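Local coordinates for nucleoprotein (PDB 6M7D) that packages the viral RNA genome into a helical nucleocapsid, one subunit per six nucleotides, shielding it from nucleases and presenting it as template for transcription and replication, at residues Phe74-Ala82 against Leu167-Trp175; Thr55-Lys66 against Trp133-Leu144. All blocks are in the same frame, centred on the assembly; numbering follows the deposited sequence.

Contact 1: residues Phe74-Ala82 against Leu167-Trp175; sequences FLVSLLAMA and LGAIIVQVW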
# COMPACT_ATOMS: atom_id res chain seq x y z
N PHE A 74 -16.83 -9.47 -1.86
CA PHE A 74 -17.56 -8.35 -2.43
C PHE A 74 -16.62 -7.26 -2.91
O PHE A 74 -16.84 -6.64 -3.95
CB PHE A 74 -18.55 -7.79 -1.41
CG PHE A 74 -19.79 -8.60 -1.30
CD1 PHE A 74 -20.60 -8.78 -2.40
CD2 PHE A 74 -20.14 -9.18 -0.10
CE1 PHE A 74 -21.74 -9.53 -2.30
CE2 PHE A 74 -21.28 -9.93 -0.01
CZ PHE A 74 -22.08 -10.10 -1.10
N LEU A 75 -15.54 -7.02 -2.16
CA LEU A 75 -14.52 -6.10 -2.64
C LEU A 75 -13.83 -6.64 -3.89
O LEU A 75 -13.49 -5.88 -4.80
CB LEU A 75 -13.50 -5.83 -1.54
CG LEU A 75 -13.94 -4.77 -0.54
CD1 LEU A 75 -12.86 -4.53 0.47
CD2 LEU A 75 -14.29 -3.49 -1.25
N VAL A 76 -13.62 -7.96 -3.96
CA VAL A 76 -13.04 -8.57 -5.14
C VAL A 76 -13.97 -8.44 -6.33
O VAL A 76 -13.54 -8.19 -7.46
CB VAL A 76 -12.69 -10.04 -4.85
CG1 VAL A 76 -12.53 -10.83 -6.12
CG2 VAL A 76 -11.43 -10.12 -4.02
N SER A 77 -15.28 -8.59 -6.10
CA SER A 77 -16.28 -8.35 -7.13
C SER A 77 -16.20 -6.92 -7.64
O SER A 77 -16.22 -6.67 -8.85
CB SER A 77 -17.67 -8.63 -6.56
OG SER A 77 -17.87 -10.01 -6.37
N LEU A 78 -16.12 -5.97 -6.72
CA LEU A 78 -16.03 -4.57 -7.10
C LEU A 78 -14.79 -4.30 -7.94
O LEU A 78 -14.87 -3.63 -8.97
CB LEU A 78 -16.02 -3.70 -5.85
CG LEU A 78 -16.04 -2.19 -6.05
CD1 LEU A 78 -17.18 -1.81 -6.97
CD2 LEU A 78 -16.19 -1.52 -4.71
N LEU A 79 -13.64 -4.83 -7.53
CA LEU A 79 -12.42 -4.61 -8.29
C LEU A 79 -12.45 -5.33 -9.63
O LEU A 79 -11.79 -4.90 -10.57
CB LEU A 79 -11.20 -5.04 -7.48
CG LEU A 79 -11.04 -4.45 -6.09
CD1 LEU A 79 -10.27 -5.40 -5.21
CD2 LEU A 79 -10.36 -3.11 -6.15
N ALA A 80 -13.19 -6.43 -9.73
CA ALA A 80 -13.32 -7.13 -11.00
C ALA A 80 -14.29 -6.44 -11.94
O ALA A 80 -14.23 -6.68 -13.15
CB ALA A 80 -13.77 -8.57 -10.76
N MET A 81 -15.19 -5.61 -11.41
CA MET A 81 -16.09 -4.84 -12.27
C MET A 81 -15.34 -3.95 -13.25
O MET A 81 -15.92 -3.54 -14.26
CB MET A 81 -17.02 -3.98 -11.43
CG MET A 81 -18.07 -4.74 -10.69
SD MET A 81 -19.25 -3.63 -9.95
CE MET A 81 -20.17 -3.14 -11.39
N ALA A 82 -14.08 -3.63 -12.97
CA ALA A 82 -13.30 -2.75 -13.82
C ALA A 82 -12.89 -3.40 -15.13
O ALA A 82 -12.36 -2.70 -16.00
CB ALA A 82 -12.05 -2.29 -13.07
N LEU A 167 -17.08 4.21 -11.69
CA LEU A 167 -16.48 2.98 -11.21
C LEU A 167 -15.01 3.18 -10.87
O LEU A 167 -14.51 2.62 -9.89
CB LEU A 167 -16.65 1.89 -12.26
CG LEU A 167 -16.18 0.49 -11.87
CD1 LEU A 167 -17.16 -0.14 -10.91
CD2 LEU A 167 -16.00 -0.35 -13.10
N GLY A 168 -14.30 3.97 -11.67
CA GLY A 168 -12.91 4.26 -11.36
C GLY A 168 -12.76 5.04 -10.07
O GLY A 168 -11.83 4.80 -9.31
N ALA A 169 -13.67 5.98 -9.82
CA ALA A 169 -13.65 6.68 -8.54
C ALA A 169 -13.75 5.69 -7.38
O ALA A 169 -12.92 5.70 -6.46
CB ALA A 169 -14.80 7.69 -8.48
N ILE A 170 -14.75 4.81 -7.43
CA ILE A 170 -14.97 3.87 -6.33
C ILE A 170 -13.76 2.95 -6.16
O ILE A 170 -13.26 2.74 -5.04
CB ILE A 170 -16.26 3.07 -6.57
CG1 ILE A 170 -17.45 4.01 -6.70
CG2 ILE A 170 -16.49 2.09 -5.44
CD1 ILE A 170 -18.74 3.31 -7.04
N ILE A 171 -13.27 2.39 -7.26
CA ILE A 171 -12.19 1.41 -7.17
C ILE A 171 -10.89 2.07 -6.75
O ILE A 171 -10.13 1.52 -5.93
CB ILE A 171 -12.06 0.67 -8.52
CG1 ILE A 171 -13.31 -0.18 -8.74
CG2 ILE A 171 -10.82 -0.18 -8.55
CD1 ILE A 171 -13.36 -0.82 -10.08
N VAL A 172 -10.61 3.26 -7.28
CA VAL A 172 -9.44 4.02 -6.86
C VAL A 172 -9.49 4.28 -5.37
O VAL A 172 -8.47 4.25 -4.69
CB VAL A 172 -9.36 5.33 -7.67
CG1 VAL A 172 -8.65 6.41 -6.90
CG2 VAL A 172 -8.65 5.07 -8.95
N GLN A 173 -10.69 4.53 -4.84
CA GLN A 173 -10.78 4.79 -3.41
C GLN A 173 -10.55 3.52 -2.59
O GLN A 173 -9.97 3.59 -1.50
CB GLN A 173 -12.12 5.40 -3.08
CG GLN A 173 -12.26 6.80 -3.57
CD GLN A 173 -13.53 7.42 -3.11
OE1 GLN A 173 -13.57 8.09 -2.09
NE2 GLN A 173 -14.59 7.19 -3.86
N VAL A 174 -10.98 2.37 -3.10
CA VAL A 174 -10.65 1.12 -2.42
C VAL A 174 -9.13 0.93 -2.36
O VAL A 174 -8.56 0.55 -1.33
CB VAL A 174 -11.35 -0.06 -3.12
CG1 VAL A 174 -10.93 -1.37 -2.51
CG2 VAL A 174 -12.85 0.11 -3.05
N TRP A 175 -8.45 1.23 -3.46
CA TRP A 175 -7.00 1.13 -3.47
C TRP A 175 -6.36 2.15 -2.52
O TRP A 175 -5.36 1.85 -1.84
CB TRP A 175 -6.49 1.32 -4.89
CG TRP A 175 -6.75 0.14 -5.76
CD1 TRP A 175 -7.92 -0.18 -6.37
CD2 TRP A 175 -5.82 -0.87 -6.11
NE1 TRP A 175 -7.78 -1.33 -7.08
CE2 TRP A 175 -6.50 -1.78 -6.94
CE3 TRP A 175 -4.48 -1.11 -5.81
CZ2 TRP A 175 -5.88 -2.90 -7.47
CZ3 TRP A 175 -3.88 -2.21 -6.34
CH2 TRP A 175 -4.57 -3.09 -7.16
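L78 projects from helix 68-80 into a pocket on helix 163-181 formed by L167, I170, I171 and V174, a knob-into-hole fit inside the region corresponding to Ncore. The two helix segments run at 132° to one another, their axes 9.9 Å apart at closest approach. The leucine reaches the pocket because its CG lies anti to the backbone N (chi1 -175°), which carries both methyls across the gap: L78 CD2 meets I170 CG2 at 3.7 Å, where the two side chains cross nearly at right angles, and also touches the CG2 branch of V174. Its neighbour L79 uses a single methyl, CD2, against three partners. L79 CD2 rests 3.8 Å from I171 CG2, touches V174 CG1, and comes up obliquely to the pyrrole side of the W175 indole.

Packing is thin at L75, which adds just one long contact, CD2 to V174 CG1 at 4.2 Å. The opposite end stays close-packed although it borders the partly exposed A82, whose CB lies 3.6 Å from I171 CD1. There L167 straddles M81 and A82, its CD1 3.9 Å from M81 CB. Helices 227-239 and 249-261 close over W175, whose side chain is about 9 Å from those of the RNA-binding residues R195 and Y260. The nearest atom of the contact is about 10 Å from the bound RNA, consistent with a place behind the RNA-binding surface. Apolar groups dominate, though methyls also touch the carbonyls of L78 and M81 and the indole NE1; with neither hydrogen bond nor salt bridge between the segments, the contact rests on apolar packing.

Contact 2: residues Thr55-Lys66 against Trp133-Leu144; sequences TTFLAHSLDTDK and WLFGPMVNKSPL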
# COMPACT_ATOMS: atom_id res chain seq x y z
N THR A 55 -22.31 -0.13 -6.13
CA THR A 55 -22.65 0.39 -4.82
C THR A 55 -23.17 -0.72 -3.91
O THR A 55 -22.93 -0.70 -2.70
CB THR A 55 -23.66 1.52 -4.95
OG1 THR A 55 -23.11 2.55 -5.77
CG2 THR A 55 -23.99 2.10 -3.59
N THR A 56 -23.87 -1.70 -4.47
CA THR A 56 -24.33 -2.83 -3.67
C THR A 56 -23.17 -3.67 -3.18
O THR A 56 -23.14 -4.10 -2.03
CB THR A 56 -25.31 -3.69 -4.48
OG1 THR A 56 -26.08 -2.84 -5.34
CG2 THR A 56 -26.24 -4.43 -3.55
N PHE A 57 -22.19 -3.92 -4.05
CA PHE A 57 -20.97 -4.60 -3.63
C PHE A 57 -20.27 -3.84 -2.52
O PHE A 57 -19.83 -4.43 -1.52
CB PHE A 57 -20.03 -4.79 -4.82
CG PHE A 57 -20.50 -5.79 -5.82
CD1 PHE A 57 -19.94 -5.84 -7.08
CD2 PHE A 57 -21.50 -6.69 -5.51
CE1 PHE A 57 -20.36 -6.75 -8.00
CE2 PHE A 57 -21.93 -7.60 -6.43
CZ PHE A 57 -21.36 -7.64 -7.67
N LEU A 58 -20.14 -2.52 -2.68
CA LEU A 58 -19.46 -1.72 -1.67
C LEU A 58 -20.22 -1.74 -0.35
O LEU A 58 -19.60 -1.76 0.72
CB LEU A 58 -19.29 -0.29 -2.16
CG LEU A 58 -18.35 0.56 -1.32
CD1 LEU A 58 -16.91 0.16 -1.55
CD2 LEU A 58 -18.55 2.02 -1.63
N ALA A 59 -21.55 -1.72 -0.40
CA ALA A 59 -22.33 -1.73 0.83
C ALA A 59 -22.31 -3.10 1.50
O ALA A 59 -22.41 -3.20 2.72
CB ALA A 59 -23.76 -1.29 0.54
N HIS A 60 -22.19 -4.16 0.70
CA HIS A 60 -22.12 -5.50 1.26
C HIS A 60 -20.76 -5.76 1.88
O HIS A 60 -20.64 -6.53 2.83
CB HIS A 60 -22.43 -6.53 0.18
CG HIS A 60 -23.89 -6.79 -0.00
ND1 HIS A 60 -24.82 -5.77 -0.07
CD2 HIS A 60 -24.58 -7.94 -0.14
CE1 HIS A 60 -26.03 -6.29 -0.24
NE2 HIS A 60 -25.91 -7.60 -0.28
N SER A 61 -19.71 -5.16 1.30
CA SER A 61 -18.34 -5.33 1.86
C SER A 61 -18.30 -4.71 3.26
O SER A 61 -17.69 -5.32 4.16
CB SER A 61 -17.32 -4.70 0.95
OG SER A 61 -17.55 -3.30 0.82
N LEU A 62 -18.95 -3.56 3.42
CA LEU A 62 -18.99 -2.79 4.70
C LEU A 62 -19.83 -3.49 5.77
O LEU A 62 -19.65 -3.14 6.96
CB LEU A 62 -19.53 -1.38 4.42
CG LEU A 62 -18.68 -0.54 3.48
CD1 LEU A 62 -19.31 0.83 3.25
CD2 LEU A 62 -17.26 -0.39 4.01
N ASP A 63 -20.73 -4.41 5.40
CA ASP A 63 -21.61 -5.03 6.42
C ASP A 63 -20.77 -5.79 7.45
O ASP A 63 -19.99 -6.68 7.05
CB ASP A 63 -22.65 -5.95 5.78
CG ASP A 63 -23.74 -6.41 6.74
OD1 ASP A 63 -23.89 -5.77 7.79
OD2 ASP A 63 -24.42 -7.40 6.42
N THR A 64 -20.96 -5.46 8.74
CA THR A 64 -20.26 -6.09 9.89
C THR A 64 -20.71 -7.54 10.08
O THR A 64 -19.84 -8.40 10.32
CB THR A 64 -20.51 -5.28 11.17
OG1 THR A 64 -19.88 -4.01 11.01
CG2 THR A 64 -19.98 -5.96 12.41
N ASP A 65 -22.01 -7.80 9.92
CA ASP A 65 -22.60 -9.15 10.13
C ASP A 65 -22.01 -10.15 9.13
O ASP A 65 -21.71 -11.28 9.54
CB ASP A 65 -24.13 -9.10 10.01
CG ASP A 65 -24.80 -8.35 11.15
OD1 ASP A 65 -25.96 -7.93 10.98
OD2 ASP A 65 -24.15 -8.19 12.21
N LYS A 66 -21.80 -9.71 7.89
CA LYS A 66 -21.25 -10.59 6.82
C LYS A 66 -19.83 -11.04 7.21
O LYS A 66 -19.08 -10.22 7.78
CB LYS A 66 -21.23 -9.83 5.49
CG LYS A 66 -21.20 -10.70 4.24
CD LYS A 66 -21.44 -9.92 2.97
CE LYS A 66 -22.72 -9.12 3.01
NZ LYS A 66 -23.91 -9.99 3.20
N TRP A 133 -30.55 -12.23 -1.19
CA TRP A 133 -29.56 -11.84 -0.20
C TRP A 133 -28.71 -10.68 -0.71
O TRP A 133 -28.37 -9.76 0.05
CB TRP A 133 -28.68 -13.03 0.15
CG TRP A 133 -27.33 -12.66 0.65
CD1 TRP A 133 -27.04 -11.91 1.76
CD2 TRP A 133 -26.07 -13.01 0.07
NE1 TRP A 133 -25.69 -11.78 1.90
CE2 TRP A 133 -25.07 -12.44 0.87
CE3 TRP A 133 -25.70 -13.75 -1.05
CZ2 TRP A 133 -23.71 -12.59 0.59
CZ3 TRP A 133 -24.36 -13.90 -1.33
CH2 TRP A 133 -23.38 -13.32 -0.52
N LEU A 134 -28.37 -10.69 -2.00
CA LEU A 134 -27.44 -9.71 -2.55
C LEU A 134 -28.13 -8.41 -2.92
O LEU A 134 -27.58 -7.33 -2.67
CB LEU A 134 -26.74 -10.31 -3.77
CG LEU A 134 -25.85 -9.44 -4.64
CD1 LEU A 134 -24.80 -8.74 -3.81
CD2 LEU A 134 -25.20 -10.29 -5.69
N PHE A 135 -29.32 -8.47 -3.50
CA PHE A 135 -30.04 -7.29 -3.94
C PHE A 135 -31.24 -6.96 -3.07
O PHE A 135 -32.11 -6.20 -3.49
CB PHE A 135 -30.49 -7.46 -5.39
CG PHE A 135 -29.36 -7.60 -6.35
CD1 PHE A 135 -28.56 -6.52 -6.66
CD2 PHE A 135 -29.07 -8.82 -6.94
CE1 PHE A 135 -27.51 -6.64 -7.54
CE2 PHE A 135 -28.03 -8.94 -7.82
CZ PHE A 135 -27.25 -7.85 -8.12
N GLY A 136 -31.30 -7.51 -1.86
CA GLY A 136 -32.37 -7.20 -0.95
C GLY A 136 -32.09 -5.95 -0.16
O GLY A 136 -30.99 -5.37 -0.19
N PRO A 137 -33.10 -5.49 0.57
CA PRO A 137 -32.93 -4.29 1.40
C PRO A 137 -31.97 -4.54 2.55
O PRO A 137 -32.29 -5.28 3.49
CB PRO A 137 -34.35 -3.99 1.90
CG PRO A 137 -35.26 -4.77 0.99
CD PRO A 137 -34.49 -5.98 0.60
N MET A 138 -30.79 -3.94 2.49
CA MET A 138 -29.77 -4.09 3.51
C MET A 138 -29.62 -2.78 4.27
O MET A 138 -29.42 -1.73 3.66
CB MET A 138 -28.43 -4.51 2.90
CG MET A 138 -27.22 -4.17 3.77
SD MET A 138 -25.65 -4.48 2.96
CE MET A 138 -25.48 -6.24 3.19
N VAL A 139 -29.72 -2.85 5.60
CA VAL A 139 -29.54 -1.66 6.41
C VAL A 139 -28.06 -1.29 6.44
O VAL A 139 -27.20 -2.10 6.80
CB VAL A 139 -30.08 -1.89 7.83
CG1 VAL A 139 -29.72 -0.72 8.73
CG2 VAL A 139 -31.58 -2.11 7.79
N ASN A 140 -27.77 -0.05 6.06
CA ASN A 140 -26.42 0.49 6.10
C ASN A 140 -26.13 0.93 7.52
O ASN A 140 -26.78 1.85 8.03
CB ASN A 140 -26.26 1.65 5.13
CG ASN A 140 -25.97 1.20 3.71
OD1 ASN A 140 -25.45 1.97 2.90
ND2 ASN A 140 -26.29 -0.05 3.41
N LYS A 141 -25.17 0.26 8.18
CA LYS A 141 -24.76 0.67 9.52
C LYS A 141 -24.41 2.15 9.54
O LYS A 141 -24.78 2.88 10.47
CB LYS A 141 -23.57 -0.17 9.98
CG LYS A 141 -22.85 0.38 11.20
CD LYS A 141 -23.62 0.11 12.47
CE LYS A 141 -23.26 1.11 13.56
NZ LYS A 141 -21.82 1.49 13.51
N SER A 142 -23.72 2.59 8.48
CA SER A 142 -23.31 4.00 8.27
C SER A 142 -23.48 4.35 6.78
O SER A 142 -23.55 3.40 5.98
CB SER A 142 -21.90 4.25 8.75
OG SER A 142 -21.00 3.34 8.14
N PRO A 143 -23.54 5.64 6.38
CA PRO A 143 -23.71 5.99 4.97
C PRO A 143 -22.50 5.52 4.14
O PRO A 143 -21.38 5.70 4.58
CB PRO A 143 -23.79 7.52 4.98
CG PRO A 143 -23.14 7.93 6.28
CD PRO A 143 -23.47 6.81 7.25
N LEU A 144 -22.77 4.94 2.96
CA LEU A 144 -21.72 4.41 2.06
C LEU A 144 -20.83 5.54 1.53
O LEU A 144 -19.60 5.36 1.51
CB LEU A 144 -22.39 3.65 0.91
CG LEU A 144 -21.45 2.88 -0.01
CD1 LEU A 144 -20.65 1.85 0.78
CD2 LEU A 144 -22.22 2.20 -1.13
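In this paramyxovirus nucleocapsid fold, an extended loop leaves helix 129-135 and curves along helix 47-62 as far as L144, at a partly buried edge of the protein. H60 sits at the middle of the contact. M138 CE lies over the centre of one face of the imidazole, 3.4 Å from the ring centroid and 13° off the normal, a CH-pi contact; the bend at M138 chi3 (-81°) turns the methyl onto the ring while M138 SD stays near A59 O at 3.5 Å. L134 CD1 makes a second, off-centre CH-pi contact, 4.1 Å from the centroid of the H60 ring. At its edge the ring donates from H60 NE2 to W133 O, 3.3 Å long with an N-H...O angle of 162°, the acceptor close to the ring plane. F74 of helix 68-80 adds an edge-to-face partner, so the imidazole is held by both packing and a polar bond.

Farther along the loop, L144 points at the helix and packs obliquely against L58, with A59 CB 4.2 Å from L144 CD2. The backbone carbonyl of L144 in turn accepts a hydrogen bond from T215 OG1 of helix 213-225, tying the loop's far end to a third element. D63 also touches the methionine methyl, its OD2 lying 3.6 Å from M138 CE.

Overall arrangement
From the N terminus, the chain supplies helix 47-62 and then, after a short turn, helix 68-80: one half of contact 2 followed by one half of contact 1. It next runs through helix 86-93 and the later strands of the mixed sheet before helix 129-135 and its trailing loop return to 55-66, closing contact 2 over 66 intervening residues. Helix 163-181 then closes contact 1 over 84. The two closures cross rather than nest. Their centres lie 15 Å apart, and F74, at the start of 74-82, turns from contact 1 to pack on K66, W133 and L134 of contact 2. Contact 1 thus joins helix 68-80 to helix 163-181, while contact 2 ties the flanking helix to the segment that follows the sheet.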